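Local atomic coordinates of esterase (PDB entry 5EGN), a protein that hydrolyses esters and degrades N-acyl homoserine lactones, the signals of bacterial quorum sensing, probably with the serine chemistry of alpha/beta hydrolases. Residues A[160-163]-A[164-168]; A[66-69]-A[70-73]. The protein carries 2 engineered substitutions. One frame throughout, in Å; residues are numbered along the deposited sequence.

Contact 1 of 2, residues A[160-163]-A[164-168]; sequences EILA and VMKAH
Ile161 and Met165, one helical turn apart, lie side by side and point the same way, with Ile161 CG2 4.0 Å from Met165 CE. The Met165 chain bends at both chi2 (59°) and chi3 (68°), which folds its terminal methyl back along the helix to the isoleucine branch. In the backbone that carries this pair, Met165 N donates to Ile161 O at 2.9 Å, a bond repeated in the i to i+4 pattern by Val164 on Glu160, Lys166 on Leu162 and Ala167 on Ala163. Leu162 CD1 stands 4.3 Å from Lys166 CG, a looser touch at the root of the lysine chain, which runs on extended beyond CG. Further out, Leu246 packs on Ile161 and Met165, and Leu146 of helix 138-146 covers Leu162, Met165 and the lysine. Glu160 and Ile161 pack on Phe37 of the second subunit and Val164 on its Tyr36; Glu160 OE2 forms a salt bridge with Arg158 of that subunit, and His168 NE2 is hydrogen-bonded to its Tyr36 OH. The Ile161-Met165 touch and Leu246 make apolar packing within the chain, Ile161 reaching the second subunit as well, while the arginine there is likely to offset the charge of Glu160, a residue buried in the assembly.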
loop_
_atom_site.group_PDB
_atom_site.type_symbol
_atom_site.label_atom_id
_atom_site.label_comp_id
_atom_site.label_asym_id
_atom_site.label_seq_id
_atom_site.Cartn_x
_atom_site.Cartn_y
_atom_site.Cartn_z
ATOM N N GLU A 160 3.866 -13.395 3.285
ATOM C CA GLU A 160 2.853 -12.347 3.336
ATOM C C GLU A 160 2.385 -11.922 1.944
ATOM O O GLU A 160 1.281 -11.396 1.787
ATOM C CB GLU A 160 3.383 -11.130 4.098
ATOM C CG GLU A 160 4.562 -10.433 3.431
ATOM C CD GLU A 160 5.903 -10.913 3.951
ATOM O OE1 GLU A 160 5.940 -11.943 4.655
ATOM O OE2 GLU A 160 6.921 -10.251 3.662
ATOM N N ILE A 161 3.226 -12.149 0.939
ATOM C CA ILE A 161 2.887 -11.817 -0.441
ATOM C C ILE A 161 1.762 -12.712 -0.960
ATOM O O ILE A 161 0.715 -12.224 -1.396
ATOM C CB ILE A 161 4.116 -11.947 -1.366
ATOM C CG1 ILE A 161 5.205 -10.957 -0.948
ATOM C CG2 ILE A 161 3.716 -11.725 -2.816
ATOM C CD1 ILE A 161 6.454 -11.021 -1.802
ATOM N N LEU A 162 1.982 -14.022 -0.909
ATOM C CA LEU A 162 0.961 -14.979 -1.316
ATOM C C LEU A 162 -0.285 -14.820 -0.453
ATOM O O LEU A 162 -1.410 -14.986 -0.934
ATOM C CB LEU A 162 1.491 -16.411 -1.226
ATOM C CG LEU A 162 0.516 -17.500 -1.683
ATOM C CD1 LEU A 162 0.055 -17.230 -3.105
ATOM C CD2 LEU A 162 1.145 -18.881 -1.574
ATOM N N ALA A 163 -0.078 -14.493 0.822
ATOM C CA ALA A 163 -1.197 -14.220 1.722
ATOM C C ALA A 163 -2.077 -13.070 1.218
ATOM O O ALA A 163 -3.292 -13.228 1.053
ATOM C CB ALA A 163 -0.683 -13.913 3.122
ATOM N N VAL A 164 -1.461 -11.917 0.972
ATOM C CA VAL A 164 -2.210 -10.730 0.573
ATOM C C VAL A 164 -2.818 -10.903 -0.819
ATOM O O VAL A 164 -3.881 -10.347 -1.113
ATOM C CB VAL A 164 -1.326 -9.451 0.612
ATOM C CG1 VAL A 164 -0.322 -9.430 -0.531
ATOM C CG2 VAL A 164 -2.192 -8.203 0.573
ATOM N N MET A 165 -2.164 -11.691 -1.667
ATOM C CA MET A 165 -2.679 -11.900 -3.013
ATOM C C MET A 165 -3.871 -12.851 -2.992
ATOM O O MET A 165 -4.815 -12.692 -3.765
ATOM C CB MET A 165 -1.586 -12.430 -3.939
ATOM C CG MET A 165 -1.499 -11.672 -5.247
ATOM S SD MET A 165 -1.162 -9.919 -4.996
ATOM C CE MET A 165 0.518 -9.986 -4.375
ATOM N N LYS A 166 -3.826 -13.836 -2.101
ATOM C CA LYS A 166 -4.966 -14.723 -1.905
ATOM C C LYS A 166 -6.115 -13.964 -1.256
ATOM O O LYS A 166 -7.284 -14.299 -1.447
ATOM C CB LYS A 166 -4.582 -15.936 -1.055
ATOM C CG LYS A 166 -4.036 -17.103 -1.861
ATOM C CD LYS A 166 -3.883 -18.350 -1.002
ATOM C CE LYS A 166 -3.341 -19.516 -1.815
ATOM N NZ LYS A 166 -3.206 -20.755 -0.998
ATOM N N ALA A 167 -5.770 -12.935 -0.491
ATOM C CA ALA A 167 -6.769 -12.095 0.154
ATOM C C ALA A 167 -7.451 -11.163 -0.845
ATOM O O ALA A 167 -8.638 -10.865 -0.713
ATOM C CB ALA A 167 -6.134 -11.291 1.268
ATOM N N HIS A 168 -6.694 -10.711 -1.842
ATOM C CA HIS A 168 -7.197 -9.747 -2.821
ATOM C C HIS A 168 -8.469 -10.195 -3.545
ATOM O O HIS A 168 -9.401 -9.406 -3.704
ATOM C CB HIS A 168 -6.114 -9.432 -3.855
ATOM C CG HIS A 168 -5.291 -8.226 -3.522
ATOM N ND1 HIS A 168 -5.835 -6.966 -3.398
ATOM C CD2 HIS A 168 -3.963 -8.084 -3.300
ATOM C CE1 HIS A 168 -4.879 -6.101 -3.108
ATOM N NE2 HIS A 168 -3.734 -6.755 -3.043
#

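Contact 2 of 2, residues A[66-69]-A[70-73]; sequences YSIM and EHAD
Both the backbone N and the hydroxyl of Ser67 are gripped by a single carboxylate oxygen, Glu70 OE1. Ser67 OG donates to Glu70 OE1 over 2.7 Å, and Ser67 N reaches the same atom at 3.0 Å with an N-H...O angle of 162°; both donors come to the anti side of OE1, somewhat out of the carboxylate plane. Ser67 OG sits between its own backbone N and carbonyl carbon (chi1 67°), a position from which it also accepts from Glu70 N at 3.2 Å. Ser67 N to Glu70 OE1 and Glu70 N to Ser67 OG are the reciprocal pair of a capping box, with Ser67 as N-cap of helix 68-81 in the alpha/beta hydrolase fold; the hydroxyl-to-carboxylate bond is an addition to it. An alanine in place of Glu70 would probably leave Ser67 N and OG without their shared acceptor, and the serine side chain held by the single capping bond from the backbone N. The first backbone bond of the helix follows directly, His71 N to Ser67 O at 3.1 Å. The His71 ring extends back past the cap: its NE2 lies near the plane of the Tyr66 ring, at the edge, 4.1 Å from Tyr66 CD1. His53 meets the imidazole, while Tyr66 packs on helix 177-185 and its OH is hydrogen-bonded to Pro62 O. The Ile68 side chain touches Ile94 and Gln101 of helix 94-105 and Trp193.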
loop_
_atom_site.group_PDB
_atom_site.type_symbol
_atom_site.label_atom_id
_atom_site.label_comp_id
_atom_site.label_asym_id
_atom_site.label_seq_id
_atom_site.Cartn_x
_atom_site.Cartn_y
_atom_site.Cartn_z
ATOM N N TYR A 66 -15.129 -4.653 -19.597
ATOM C CA TYR A 66 -13.781 -4.924 -19.118
ATOM C C TYR A 66 -12.861 -5.391 -20.234
ATOM O O TYR A 66 -12.148 -6.385 -20.090
ATOM C CB TYR A 66 -13.819 -5.957 -17.992
ATOM C CG TYR A 66 -14.527 -5.456 -16.755
ATOM C CD1 TYR A 66 -13.913 -4.550 -15.903
ATOM C CD2 TYR A 66 -15.811 -5.880 -16.446
ATOM C CE1 TYR A 66 -14.555 -4.084 -14.776
ATOM C CE2 TYR A 66 -16.462 -5.420 -15.317
ATOM C CZ TYR A 66 -15.828 -4.521 -14.487
ATOM O OH TYR A 66 -16.470 -4.058 -13.362
ATOM N N SER A 67 -12.887 -4.674 -21.353
ATOM C CA SER A 67 -11.904 -4.883 -22.405
ATOM C C SER A 67 -10.651 -4.101 -22.040
ATOM O O SER A 67 -10.722 -3.116 -21.306
ATOM C CB SER A 67 -12.442 -4.442 -23.767
ATOM O OG SER A 67 -12.624 -3.038 -23.816
ATOM N N ILE A 68 -9.507 -4.543 -22.548
ATOM C CA ILE A 68 -8.246 -3.869 -22.275
ATOM C C ILE A 68 -8.265 -2.455 -22.853
ATOM O O ILE A 68 -7.642 -1.539 -22.312
ATOM C CB ILE A 68 -7.057 -4.667 -22.845
ATOM C CG1 ILE A 68 -7.082 -6.097 -22.306
ATOM C CG2 ILE A 68 -5.739 -4.010 -22.487
ATOM C CD1 ILE A 68 -6.993 -6.178 -20.799
ATOM N N MET A 69 -9.006 -2.282 -23.943
ATOM C CA MET A 69 -9.153 -0.975 -24.571
ATOM C C MET A 69 -9.868 0.004 -23.640
ATOM O O MET A 69 -9.482 1.168 -23.527
ATOM C CB MET A 69 -9.915 -1.092 -25.893
ATOM C CG MET A 69 -9.321 -2.083 -26.882
ATOM S SD MET A 69 -9.902 -3.771 -26.621
ATOM C CE MET A 69 -9.006 -4.641 -27.903
ATOM N N GLU A 70 -10.910 -0.479 -22.971
ATOM C CA GLU A 70 -11.669 0.345 -22.034
ATOM C C GLU A 70 -10.825 0.728 -20.814
ATOM O O GLU A 70 -10.895 1.865 -20.331
ATOM C CB GLU A 70 -12.946 -0.384 -21.607
ATOM C CG GLU A 70 -14.046 -0.335 -22.668
ATOM C CD GLU A 70 -15.151 -1.344 -22.425
ATOM O OE1 GLU A 70 -14.840 -2.551 -22.326
ATOM O OE2 GLU A 70 -16.329 -0.933 -22.344
ATOM N N HIS A 71 -10.034 -0.223 -20.323
ATOM C CA HIS A 71 -9.062 0.045 -19.265
ATOM C C HIS A 71 -8.098 1.150 -19.690
ATOM O O HIS A 71 -7.825 2.097 -18.934
ATOM C CB HIS A 71 -8.276 -1.222 -18.918
ATOM C CG HIS A 71 -9.001 -2.164 -18.009
ATOM N ND1 HIS A 71 -9.374 -1.822 -16.727
ATOM C CD2 HIS A 71 -9.401 -3.446 -18.187
ATOM C CE1 HIS A 71 -9.981 -2.849 -16.159
ATOM N NE2 HIS A 71 -10.011 -3.846 -17.025
ATOM N N ALA A 72 -7.587 1.013 -20.909
ATOM C CA ALA A 72 -6.675 1.993 -21.482
ATOM C C ALA A 72 -7.324 3.370 -21.541
ATOM O O ALA A 72 -6.672 4.381 -21.282
ATOM C CB ALA A 72 -6.227 1.554 -22.867
ATOM N N ASP A 73 -8.611 3.407 -21.873
ATOM C CA ASP A 73 -9.337 4.672 -21.922
ATOM C C ASP A 73 -9.483 5.265 -20.521
ATOM O O ASP A 73 -9.431 6.483 -20.357
ATOM C CB ASP A 73 -10.709 4.492 -22.576
ATOM C CG ASP A 73 -11.373 5.819 -22.919
ATOM O OD1 ASP A 73 -10.696 6.866 -22.839
ATOM O OD2 ASP A 73 -12.571 5.816 -23.280
#

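In the fold
From the N terminus, the chain reaches contact 2 first, where the loop after strand 47-51 turns into helix 68-81; contact 1 follows much later, in helix 159-168. Each is a local contact within one continuous run, so neither closes a long loop, and the two stand in series without nesting or crossing. Their centres are 25 Å apart, on opposite sides of the chain's centre, and their nearest atoms about 13 Å. Residues 66-73 join the start of their helix to helices 94-105 and 177-185, whereas residues 160-168 pack on helices 138-146 and 244-247 and on the second subunit, which does not touch contact 2.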